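Side-chain contacts in tRNA (uracil(54)-C(5))-methyltransferase (Pyrococcus abyssi, PDB 2JJQ), which methylates carbon 5 of uridine 54 in tRNA, with S-adenosyl-L-methionine as the methyl donor: residues Gly215-Pro220 with Ile229-Asn234; Ile180-Ile185 with Gly190-Met195; Lys251-Glu256 with Leu264-Ser269; Asp153-Pro158 with Arg170-Ile175. One frame throughout, in Å; residues are numbered along the deposited sequence.

Interaction 1 (Gly215-Pro220 with Ile229-Asn234); sequences GNLPDP and IYWSVN
Leu217 lies on one face of the Trp231 indole. Its CB sits 3.7 Å from the centroid of the six-membered ring of Trp231, 16° off the ring normal, a CH-pi contact. CD2 of Leu217 reaches further along, 3.7 Å from CB of Trp231. The two side chains run past each other in opposite directions. In Leu217, CG is anti to the backbone N (chi1 -174°), which carries the branch toward the base of the indole instead of off its far end. The backbone joins in. Leu217 N lies over the same ring, 3.5 Å from Trp231 CH2. Gly215 O comes to the rim, in the ring plane, 3.3 Å from CH2 of Trp231. The backbone of Gly215 has a shape that suits glycine.

A second, smaller patch lies at the other end. There CG of the Pro220 ring meets CG2 of Ile229 at 3.7 Å. No hydrogen bond links the two segments; the packing of loop on strand is mostly apolar, with one backbone oxygen at the ring edge.

The polar edge of the indole is held from outside: NE1 of Trp231 bonds to OG1 of Thr212. The 229-233 portion belongs to strand 228-233 of the five-stranded mixed sheet, between strands 206-212 and 244-250. Phe174 of helix 162-178 packs on Leu217, Pro218 and Pro220, so the loop 215-220 touches both this helix and the sheet.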
# COMPACT_ATOMS: atom_id res chain seq x y z
N GLY A 215 20.24 15.07 16.31
CA GLY A 215 21.04 15.98 15.53
C GLY A 215 20.27 17.26 15.31
O GLY A 215 19.25 17.50 15.96
N ASN A 216 20.74 18.05 14.38
CA ASN A 216 20.15 19.34 14.06
C ASN A 216 20.04 19.48 12.55
O ASN A 216 21.03 19.59 11.84
CB ASN A 216 21.07 20.44 14.65
CG ASN A 216 21.30 20.25 16.17
OD1 ASN A 216 22.39 19.83 16.61
ND2 ASN A 216 20.27 20.54 16.96
N LEU A 217 18.81 19.45 12.04
CA LEU A 217 18.64 19.53 10.60
C LEU A 217 18.80 21.00 10.18
O LEU A 217 18.10 21.87 10.72
CB LEU A 217 17.21 19.05 10.24
CG LEU A 217 16.96 18.95 8.74
CD1 LEU A 217 17.76 17.80 8.09
CD2 LEU A 217 15.43 18.82 8.46
N PRO A 218 19.72 21.27 9.25
CA PRO A 218 19.80 22.59 8.63
C PRO A 218 18.43 23.03 8.07
O PRO A 218 17.65 22.20 7.60
CB PRO A 218 20.78 22.37 7.48
CG PRO A 218 21.69 21.23 8.00
CD PRO A 218 20.70 20.32 8.69
N ASP A 219 18.15 24.34 8.13
CA ASP A 219 16.92 24.91 7.57
C ASP A 219 16.72 24.40 6.15
O ASP A 219 17.53 24.65 5.29
CB ASP A 219 17.06 26.42 7.57
CG ASP A 219 15.82 27.11 7.09
OD1 ASP A 219 14.84 26.43 6.72
OD2 ASP A 219 15.84 28.36 7.08
N PRO A 220 15.62 23.64 5.90
CA PRO A 220 15.39 23.07 4.58
C PRO A 220 14.60 24.00 3.65
O PRO A 220 14.51 23.75 2.48
CB PRO A 220 14.56 21.80 4.91
CG PRO A 220 13.77 22.19 6.13
CD PRO A 220 14.64 23.15 6.91
N ILE A 229 7.15 20.54 4.71
CA ILE A 229 8.44 19.92 4.96
C ILE A 229 8.45 19.49 6.43
O ILE A 229 8.14 20.28 7.30
CB ILE A 229 9.60 20.87 4.74
CG1 ILE A 229 9.59 21.41 3.31
CG2 ILE A 229 10.92 20.13 5.12
CD1 ILE A 229 10.36 22.75 3.17
N TYR A 230 8.76 18.23 6.70
CA TYR A 230 8.81 17.71 8.04
C TYR A 230 10.21 17.21 8.32
O TYR A 230 10.92 16.74 7.39
CB TYR A 230 7.88 16.52 8.16
CG TYR A 230 6.52 16.87 8.73
CD1 TYR A 230 6.27 16.73 10.12
CD2 TYR A 230 5.51 17.33 7.93
CE1 TYR A 230 5.06 17.02 10.66
CE2 TYR A 230 4.26 17.63 8.46
CZ TYR A 230 4.03 17.45 9.84
OH TYR A 230 2.77 17.75 10.37
N TRP A 231 10.61 17.34 9.58
CA TRP A 231 11.78 16.69 10.13
C TRP A 231 11.31 15.76 11.25
O TRP A 231 10.65 16.21 12.18
CB TRP A 231 12.73 17.75 10.70
CG TRP A 231 13.91 17.18 11.42
CD1 TRP A 231 14.50 15.94 11.25
CD2 TRP A 231 14.63 17.83 12.46
NE1 TRP A 231 15.58 15.80 12.13
CE2 TRP A 231 15.66 16.95 12.89
CE3 TRP A 231 14.55 19.12 13.02
CZ2 TRP A 231 16.60 17.32 13.88
CZ3 TRP A 231 15.46 19.46 14.03
CH2 TRP A 231 16.46 18.56 14.45
N SER A 232 11.63 14.47 11.14
CA SER A 232 11.26 13.46 12.12
C SER A 232 12.55 12.80 12.60
O SER A 232 13.46 12.62 11.82
CB SER A 232 10.36 12.38 11.52
OG SER A 232 9.16 12.94 10.99
N VAL A 233 12.60 12.45 13.86
CA VAL A 233 13.79 11.84 14.45
C VAL A 233 13.41 10.44 14.91
O VAL A 233 12.54 10.24 15.76
CB VAL A 233 14.36 12.65 15.61
CG1 VAL A 233 15.51 11.87 16.26
CG2 VAL A 233 14.86 13.98 15.13
N ASN A 234 14.04 9.47 14.27
CA ASN A 234 13.81 8.09 14.64
C ASN A 234 14.70 7.82 15.85
O ASN A 234 15.93 7.66 15.71
CB ASN A 234 14.13 7.12 13.50
CG ASN A 234 14.27 5.68 14.00
OD1 ASN A 234 13.69 5.35 15.03
ND2 ASN A 234 15.08 4.85 13.31

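Interaction 2 (Ile180-Ile185 with Gly190-Met195); sequences ISVWNI and GFLRYM
Trp183 and Arg193 form the tightly packed part of this contact. The guanidinium of Arg193 lies flat on the indole, with planes 14° apart, and its CZ is 4.1 Å from the centroid of the five-membered ring of Trp183. This is a cation-pi stack. CD of Arg193 presses on the same face, 3.5 Å from CG of Trp183. The arginine chain is bent at chi2 (-60°), which folds it back over the ring. Two of its nitrogens then grip one backbone oxygen side-on: NE of Arg193 is 2.7 Å from Gly190 O, and NH2 also donates to it. Both bonds lie near the guanidinium plane and hold the group flat. CG1 of Ile185 lies over the opposite indole face. The far edge of the indole points at the face of Tyr194 in an offset edge-to-face pair, and OH of Tyr194 bonds to Asp239.

The backbones meet at a single bridge, Val182 with Leu192, where strand 192-199 starts. Leu192 N donates to Ser181 O at 2.9 Å, nearly straight at 172°. Gly190 CA makes a CA-H...O contact of 3.2 Å with Val182 O. Strand 192-199, part of the five-stranded sheet, carries a classic beta bulge here: Arg193 and Tyr194 lie opposite the single residue Val211.

The Ser181 end is looser and reaches solvent. Ser181 is exposed, yet its OG accepts from Phe191 N at 2.8 Å. Beside it, CG2 of Ile180 only brushes CD2 of Phe191, at 4.1 Å.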
# COMPACT_ATOMS: atom_id res chain seq x y z
N ILE A 180 25.51 17.83 4.83
CA ILE A 180 24.75 17.01 5.76
C ILE A 180 25.29 15.58 5.82
O ILE A 180 25.47 14.92 4.79
CB ILE A 180 23.27 16.96 5.32
CG1 ILE A 180 22.73 18.39 5.14
CG2 ILE A 180 22.47 16.13 6.32
CD1 ILE A 180 21.22 18.43 4.80
N SER A 181 25.48 15.08 7.03
CA SER A 181 25.96 13.72 7.29
C SER A 181 24.87 12.72 6.88
O SER A 181 23.71 12.89 7.22
CB SER A 181 26.34 13.60 8.79
OG SER A 181 25.89 12.41 9.41
N VAL A 182 25.22 11.72 6.09
CA VAL A 182 24.21 10.75 5.63
C VAL A 182 24.51 9.31 6.12
O VAL A 182 25.50 9.05 6.81
CB VAL A 182 23.99 10.77 4.10
CG1 VAL A 182 23.50 12.14 3.62
CG2 VAL A 182 25.27 10.31 3.34
N TRP A 183 23.60 8.39 5.83
CA TRP A 183 23.65 7.05 6.45
C TRP A 183 24.79 6.27 5.86
O TRP A 183 24.87 6.09 4.63
CB TRP A 183 22.36 6.32 6.12
CG TRP A 183 22.07 5.02 6.82
CD1 TRP A 183 22.82 4.39 7.77
CD2 TRP A 183 20.87 4.27 6.68
NE1 TRP A 183 22.18 3.21 8.17
CE2 TRP A 183 20.96 3.15 7.53
CE3 TRP A 183 19.72 4.43 5.89
CZ2 TRP A 183 19.95 2.20 7.62
CZ3 TRP A 183 18.72 3.48 5.98
CH2 TRP A 183 18.84 2.39 6.84
N ASN A 184 25.65 5.78 6.74
CA ASN A 184 26.69 4.84 6.33
C ASN A 184 26.18 3.49 6.74
O ASN A 184 26.17 3.18 7.94
CB ASN A 184 27.96 5.10 7.11
CG ASN A 184 29.03 4.01 6.90
OD1 ASN A 184 28.77 2.97 6.30
ND2 ASN A 184 30.23 4.28 7.40
N ILE A 185 25.73 2.70 5.77
CA ILE A 185 25.09 1.41 6.09
C ILE A 185 26.02 0.35 6.71
O ILE A 185 25.59 -0.46 7.53
CB ILE A 185 24.41 0.85 4.85
CG1 ILE A 185 23.20 1.72 4.51
CG2 ILE A 185 23.99 -0.60 5.12
CD1 ILE A 185 22.81 1.63 3.06
N GLY A 190 25.56 8.11 10.94
CA GLY A 190 25.17 9.17 10.02
C GLY A 190 23.81 9.74 10.39
O GLY A 190 22.97 9.02 10.98
N PHE A 191 23.59 11.02 10.05
CA PHE A 191 22.46 11.76 10.59
C PHE A 191 21.22 11.51 9.73
O PHE A 191 20.21 11.04 10.24
CB PHE A 191 22.79 13.26 10.64
CG PHE A 191 21.62 14.16 10.97
CD1 PHE A 191 21.01 14.10 12.21
CD2 PHE A 191 21.17 15.09 10.02
CE1 PHE A 191 19.94 14.94 12.51
CE2 PHE A 191 20.10 15.94 10.30
CZ PHE A 191 19.49 15.86 11.53
N LEU A 192 21.31 11.81 8.44
CA LEU A 192 20.13 11.70 7.59
C LEU A 192 19.90 10.24 7.13
O LEU A 192 20.81 9.62 6.58
CB LEU A 192 20.30 12.68 6.40
CG LEU A 192 19.19 12.85 5.37
CD1 LEU A 192 17.86 13.14 6.10
CD2 LEU A 192 19.59 14.02 4.43
N ARG A 193 18.70 9.69 7.33
CA ARG A 193 18.44 8.27 6.99
C ARG A 193 17.47 8.10 5.79
O ARG A 193 17.78 7.35 4.87
CB ARG A 193 17.92 7.50 8.21
CG ARG A 193 18.85 7.58 9.44
CD ARG A 193 20.23 6.97 9.07
NE ARG A 193 21.28 7.05 10.10
CZ ARG A 193 21.55 6.07 10.95
NH1 ARG A 193 20.81 4.98 10.92
NH2 ARG A 193 22.52 6.20 11.85
N TYR A 194 16.31 8.77 5.82
CA TYR A 194 15.31 8.64 4.75
C TYR A 194 14.75 9.99 4.37
O TYR A 194 14.60 10.87 5.24
CB TYR A 194 14.10 7.75 5.21
CG TYR A 194 14.44 6.29 5.39
CD1 TYR A 194 14.39 5.41 4.32
CD2 TYR A 194 14.78 5.80 6.64
CE1 TYR A 194 14.72 4.08 4.48
CE2 TYR A 194 15.12 4.43 6.83
CZ TYR A 194 15.07 3.59 5.73
OH TYR A 194 15.40 2.25 5.86
N MET A 195 14.37 10.11 3.10
CA MET A 195 13.52 11.20 2.65
C MET A 195 12.23 10.49 2.23
O MET A 195 12.25 9.69 1.31
CB MET A 195 14.09 11.88 1.41
CG MET A 195 13.05 12.86 0.75
SD MET A 195 13.72 14.02 -0.46
CE MET A 195 14.12 12.93 -1.83

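Interaction 3 (Lys251-Glu256 with Leu264-Ser269); sequences KEFIRE and LIHPNS
The Phe253 ring takes CG of its neighbour Glu252 over one face, and Ile265 O lies at its edge, in the ring plane. CE1 of Phe253 comes 3.7 Å from CD2 of His266, at the edge of the imidazole. The two rings are oblique, with planes at 49°. Pro267 CD lies over one face of the His266 ring.

These residues flank the base of a beta hairpin formed by strands 254-258 and 261-265. It lies in the methyltransferase family region, near the cofactor pocket: the side chain of Ile265 is about 9 Å from that of Thr303, which binds S-adenosyl-L-methionine. Ile254 and Ile265 are an antiparallel hydrogen-bonded pair: Ile265 N donates to Ile254 O at 2.7 Å, while the return bond from Ile254 N is weak. Arg255 and Leu264 form the next, non-hydrogen-bonded pair.

On the face of Ile254 and Ile265, CG1 of Ile254 touches CB of Ile265 at 3.6 Å. On the face of Arg255 and Leu264, the two side chains lie side by side and point the same way. CD2 of Leu264 meets CG of Arg255 and CB of Phe253, each at 3.9 Å. Met327 and Arg330 of helix 322-335 pack on Leu264, and the Arg255 guanidinium bridges to Asp262.

Beyond the hairpin, His266 to Ser269 make a type I turn. His266 N donates to Ser269 OG, and Asn268 N donates to ND1 of His266 at 2.9 Å, 26° out of the imidazole plane.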
# COMPACT_ATOMS: atom_id res chain seq x y z
N LYS A 251 2.61 23.56 5.57
CA LYS A 251 1.36 23.01 6.06
C LYS A 251 1.58 21.86 7.03
O LYS A 251 2.48 21.02 6.83
CB LYS A 251 0.50 22.50 4.89
CG LYS A 251 0.04 23.56 3.93
CD LYS A 251 -0.84 22.99 2.82
CE LYS A 251 -0.73 23.86 1.54
NZ LYS A 251 -2.03 24.13 0.84
N GLU A 252 0.80 21.83 8.10
CA GLU A 252 0.91 20.73 9.03
C GLU A 252 0.46 19.43 8.31
O GLU A 252 0.98 18.35 8.57
CB GLU A 252 0.04 20.96 10.24
CG GLU A 252 0.23 19.93 11.31
CD GLU A 252 -0.67 20.14 12.49
OE1 GLU A 252 -1.62 20.92 12.38
OE2 GLU A 252 -0.43 19.48 13.54
N PHE A 253 -0.52 19.54 7.43
CA PHE A 253 -0.99 18.32 6.70
C PHE A 253 -1.13 18.68 5.24
O PHE A 253 -1.52 19.81 4.92
CB PHE A 253 -2.39 17.85 7.15
CG PHE A 253 -2.53 17.59 8.58
CD1 PHE A 253 -2.23 16.35 9.09
CD2 PHE A 253 -2.99 18.59 9.44
CE1 PHE A 253 -2.39 16.08 10.49
CE2 PHE A 253 -3.15 18.31 10.81
CZ PHE A 253 -2.86 17.09 11.31
N ILE A 254 -0.81 17.75 4.33
CA ILE A 254 -1.35 17.95 2.98
C ILE A 254 -2.67 17.18 2.82
O ILE A 254 -3.09 16.44 3.72
CB ILE A 254 -0.36 17.55 1.87
CG1 ILE A 254 -0.02 16.05 1.96
CG2 ILE A 254 0.94 18.49 1.99
CD1 ILE A 254 0.77 15.50 0.71
N ARG A 255 -3.30 17.37 1.67
CA ARG A 255 -4.54 16.65 1.43
C ARG A 255 -4.50 15.84 0.15
O ARG A 255 -3.87 16.23 -0.86
CB ARG A 255 -5.73 17.60 1.27
CG ARG A 255 -6.15 18.30 2.53
CD ARG A 255 -7.23 19.35 2.21
NE ARG A 255 -7.49 20.14 3.44
CZ ARG A 255 -8.71 20.59 3.81
NH1 ARG A 255 -9.80 20.34 3.08
NH2 ARG A 255 -8.84 21.29 4.92
N GLU A 256 -5.20 14.73 0.20
CA GLU A 256 -5.53 14.01 -1.04
C GLU A 256 -7.05 14.15 -1.16
O GLU A 256 -7.77 14.27 -0.16
CB GLU A 256 -5.18 12.52 -0.97
CG GLU A 256 -5.58 11.71 -2.24
CD GLU A 256 -4.87 12.26 -3.48
OE1 GLU A 256 -3.86 11.65 -3.89
OE2 GLU A 256 -5.30 13.31 -4.00
N LEU A 264 -6.70 14.23 5.13
CA LEU A 264 -5.46 14.83 5.60
C LEU A 264 -4.38 13.79 5.60
O LEU A 264 -4.63 12.64 6.02
CB LEU A 264 -5.64 15.33 7.05
CG LEU A 264 -6.68 16.47 7.05
CD1 LEU A 264 -7.13 16.74 8.54
CD2 LEU A 264 -6.18 17.76 6.39
N ILE A 265 -3.19 14.17 5.15
CA ILE A 265 -2.06 13.28 5.10
C ILE A 265 -1.04 13.85 6.10
O ILE A 265 -0.67 15.01 6.01
CB ILE A 265 -1.40 13.25 3.66
CG1 ILE A 265 -2.34 12.69 2.58
CG2 ILE A 265 -0.15 12.38 3.69
CD1 ILE A 265 -3.04 11.51 3.04
N HIS A 266 -0.56 12.99 6.99
CA HIS A 266 0.46 13.29 7.97
C HIS A 266 1.64 12.32 7.75
O HIS A 266 1.45 11.21 7.27
CB HIS A 266 -0.18 13.09 9.35
CG HIS A 266 0.73 13.37 10.52
ND1 HIS A 266 1.61 12.43 11.01
CD2 HIS A 266 0.89 14.47 11.27
CE1 HIS A 266 2.28 12.95 12.02
NE2 HIS A 266 1.85 14.18 12.21
N PRO A 267 2.86 12.70 8.11
CA PRO A 267 3.96 11.81 7.82
C PRO A 267 3.76 10.45 8.40
O PRO A 267 4.19 9.49 7.78
CB PRO A 267 5.15 12.44 8.53
CG PRO A 267 4.83 13.83 8.62
CD PRO A 267 3.32 13.96 8.74
N ASN A 268 3.07 10.37 9.55
CA ASN A 268 2.93 9.14 10.30
C ASN A 268 1.57 8.40 10.17
O ASN A 268 1.29 7.51 10.94
CB ASN A 268 3.29 9.36 11.78
CG ASN A 268 4.76 9.64 11.96
OD1 ASN A 268 5.53 9.47 11.03
ND2 ASN A 268 5.15 10.10 13.12
N SER A 269 0.73 8.84 9.24
CA SER A 269 -0.61 8.24 9.10
C SER A 269 -0.63 7.43 7.79
O SER A 269 0.04 7.78 6.82
CB SER A 269 -1.73 9.34 9.07
OG SER A 269 -1.50 10.20 7.96
O HOH W 1 2.36 17.47 12.96

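Interaction 4 (Asp153-Pro158 with Arg170-Ile175); sequences DIDECP and RLKEFI
The backbones stay well apart: the nearest CA atoms, of Asp155 and Lys172, are 10.2 Å from each other. The contact joins the loop after strand 151-153 to the middle of helix 162-178. It is a surface salt bridge reached by one long lysine side chain.

OD1 of Asp155 lies 3.3 Å from NZ of Lys172, and this is the one direct touch between the segments. The lysine spans most of the distance. Its chain is extended beyond CG, with chi2, chi3 and chi4 all near 180°, so the ammonium group stands far out from the helix. The aspartate meets it across, at about a right angle. In Asp155, CG is beside the backbone N and anti to the carbonyl carbon (chi1 -65°), which turns the carboxylate to the lysine. Asp153 brings a second negative charge. Its OD1 is 5.1 Å from Lys172 NZ, not in direct contact, and its charge may add to the negative potential there.

The same loop contains Cys157, a ligand of the [4Fe-4S] cluster by similarity, although Cys157 itself does not touch the helix segment. Around the salt bridge, Arg165, one residue of the same helix, packs against Asp155 and forms a salt bridge with Glu156. On another side of the helix, Leu171 and Ile175 pack on the sheet. A water completes the polar link: Lys172 NZ donates to it at 2.9 Å, and the same water lies 2.6 Å from both Asp153 OD1 and Ile154 O.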
# COMPACT_ATOMS: atom_id res chain seq x y z
N ASP A 153 21.01 3.21 -6.39
CA ASP A 153 20.94 4.65 -6.47
C ASP A 153 20.04 5.08 -7.65
O ASP A 153 20.16 4.56 -8.76
CB ASP A 153 22.35 5.22 -6.55
CG ASP A 153 22.39 6.73 -6.63
OD1 ASP A 153 21.69 7.42 -5.87
OD2 ASP A 153 23.16 7.26 -7.46
N ILE A 154 19.08 5.97 -7.40
CA ILE A 154 18.12 6.37 -8.44
C ILE A 154 18.01 7.88 -8.53
O ILE A 154 18.27 8.56 -7.54
CB ILE A 154 16.72 5.78 -8.23
CG1 ILE A 154 16.04 6.39 -7.02
CG2 ILE A 154 16.79 4.25 -8.11
CD1 ILE A 154 14.67 5.81 -6.73
N ASP A 155 17.62 8.37 -9.71
CA ASP A 155 17.39 9.79 -9.95
C ASP A 155 15.90 10.12 -9.96
O ASP A 155 15.53 11.28 -9.91
CB ASP A 155 17.91 10.22 -11.31
CG ASP A 155 19.41 10.11 -11.42
OD1 ASP A 155 20.12 10.37 -10.41
OD2 ASP A 155 19.86 9.76 -12.54
N GLU A 156 15.07 9.09 -10.08
CA GLU A 156 13.63 9.29 -10.09
C GLU A 156 12.93 7.99 -9.83
O GLU A 156 13.49 6.92 -10.00
CB GLU A 156 13.15 9.83 -11.43
CG GLU A 156 11.70 10.27 -11.40
CD GLU A 156 11.06 10.33 -12.76
OE1 GLU A 156 11.66 10.98 -13.64
OE2 GLU A 156 9.96 9.71 -12.93
N CYS A 157 11.68 8.09 -9.40
CA CYS A 157 10.91 6.90 -9.13
C CYS A 157 9.66 7.00 -9.97
O CYS A 157 8.74 7.77 -9.65
CB CYS A 157 10.58 6.76 -7.66
SG CYS A 157 9.41 5.43 -7.45
N PRO A 158 9.63 6.26 -11.09
CA PRO A 158 8.54 6.44 -12.06
C PRO A 158 7.13 6.06 -11.53
O PRO A 158 6.16 6.66 -11.94
CB PRO A 158 8.96 5.51 -13.23
CG PRO A 158 10.46 5.30 -13.02
CD PRO A 158 10.62 5.25 -11.53
N ARG A 170 16.80 18.34 -5.50
CA ARG A 170 16.93 19.30 -4.41
C ARG A 170 17.65 18.69 -3.22
O ARG A 170 18.36 19.36 -2.47
CB ARG A 170 15.59 19.81 -3.93
CG ARG A 170 14.66 20.38 -4.98
CD ARG A 170 15.11 21.68 -5.51
NE ARG A 170 13.98 22.30 -6.23
CZ ARG A 170 13.24 23.28 -5.71
NH1 ARG A 170 13.55 23.72 -4.51
NH2 ARG A 170 12.25 23.84 -6.40
N LEU A 171 17.40 17.41 -2.98
CA LEU A 171 17.97 16.81 -1.80
C LEU A 171 19.50 16.82 -1.93
O LEU A 171 20.23 17.07 -0.97
CB LEU A 171 17.49 15.35 -1.64
CG LEU A 171 18.10 14.61 -0.44
CD1 LEU A 171 17.97 15.32 0.93
CD2 LEU A 171 17.49 13.16 -0.38
N LYS A 172 19.97 16.48 -3.12
CA LYS A 172 21.42 16.43 -3.36
C LYS A 172 22.06 17.82 -3.10
O LYS A 172 23.10 17.92 -2.46
CB LYS A 172 21.70 15.92 -4.79
CG LYS A 172 21.48 14.41 -4.88
CD LYS A 172 21.58 13.98 -6.30
CE LYS A 172 21.50 12.51 -6.42
NZ LYS A 172 21.23 12.11 -7.84
N GLU A 173 21.38 18.88 -3.54
CA GLU A 173 21.87 20.26 -3.29
C GLU A 173 21.93 20.61 -1.81
O GLU A 173 22.93 21.17 -1.34
CB GLU A 173 20.97 21.26 -3.95
CG GLU A 173 21.09 21.34 -5.45
CD GLU A 173 19.90 22.09 -6.04
OE1 GLU A 173 19.18 22.78 -5.28
OE2 GLU A 173 19.65 21.98 -7.27
N PHE A 174 20.86 20.26 -1.09
CA PHE A 174 20.73 20.40 0.36
C PHE A 174 21.88 19.69 1.09
O PHE A 174 22.56 20.28 1.95
CB PHE A 174 19.37 19.77 0.80
CG PHE A 174 18.98 20.02 2.23
CD1 PHE A 174 19.17 21.27 2.85
CD2 PHE A 174 18.30 19.01 2.96
CE1 PHE A 174 18.78 21.49 4.17
CE2 PHE A 174 17.90 19.22 4.27
CZ PHE A 174 18.15 20.47 4.91
N ILE A 175 22.08 18.43 0.74
CA ILE A 175 23.09 17.63 1.36
C ILE A 175 24.44 18.27 1.03
O ILE A 175 25.32 18.37 1.87
CB ILE A 175 23.08 16.18 0.81
CG1 ILE A 175 21.91 15.39 1.43
CG2 ILE A 175 24.35 15.45 1.25
CD1 ILE A 175 21.62 14.08 0.74
O HOH W 2 20.45 9.59 -6.65

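Interactions 1, 2 and 4 are neighbours around one five-stranded sheet and helix 162-178. Interactions 1 and 2 have centres 11 Å apart and meet at Phe191 of interaction 2, whose CE1 is 3.4 Å from Gly215 CA. Interaction 4 meets interaction 2 where Ile180 N lies 3.0 Å from Ile175 O, a probable hydrogen bond. Phe174 of the helix also reaches the loop of interaction 1. Interaction 3 lies nearer the cofactor pocket. The side chain of Ile265 is about 10 Å from the bound S-adenosyl-L-homocysteine. Interaction 3 connects back to interaction 1 through Tyr230 OH, 2.6 Å from Glu252 O, but does not touch interactions 2 or 4.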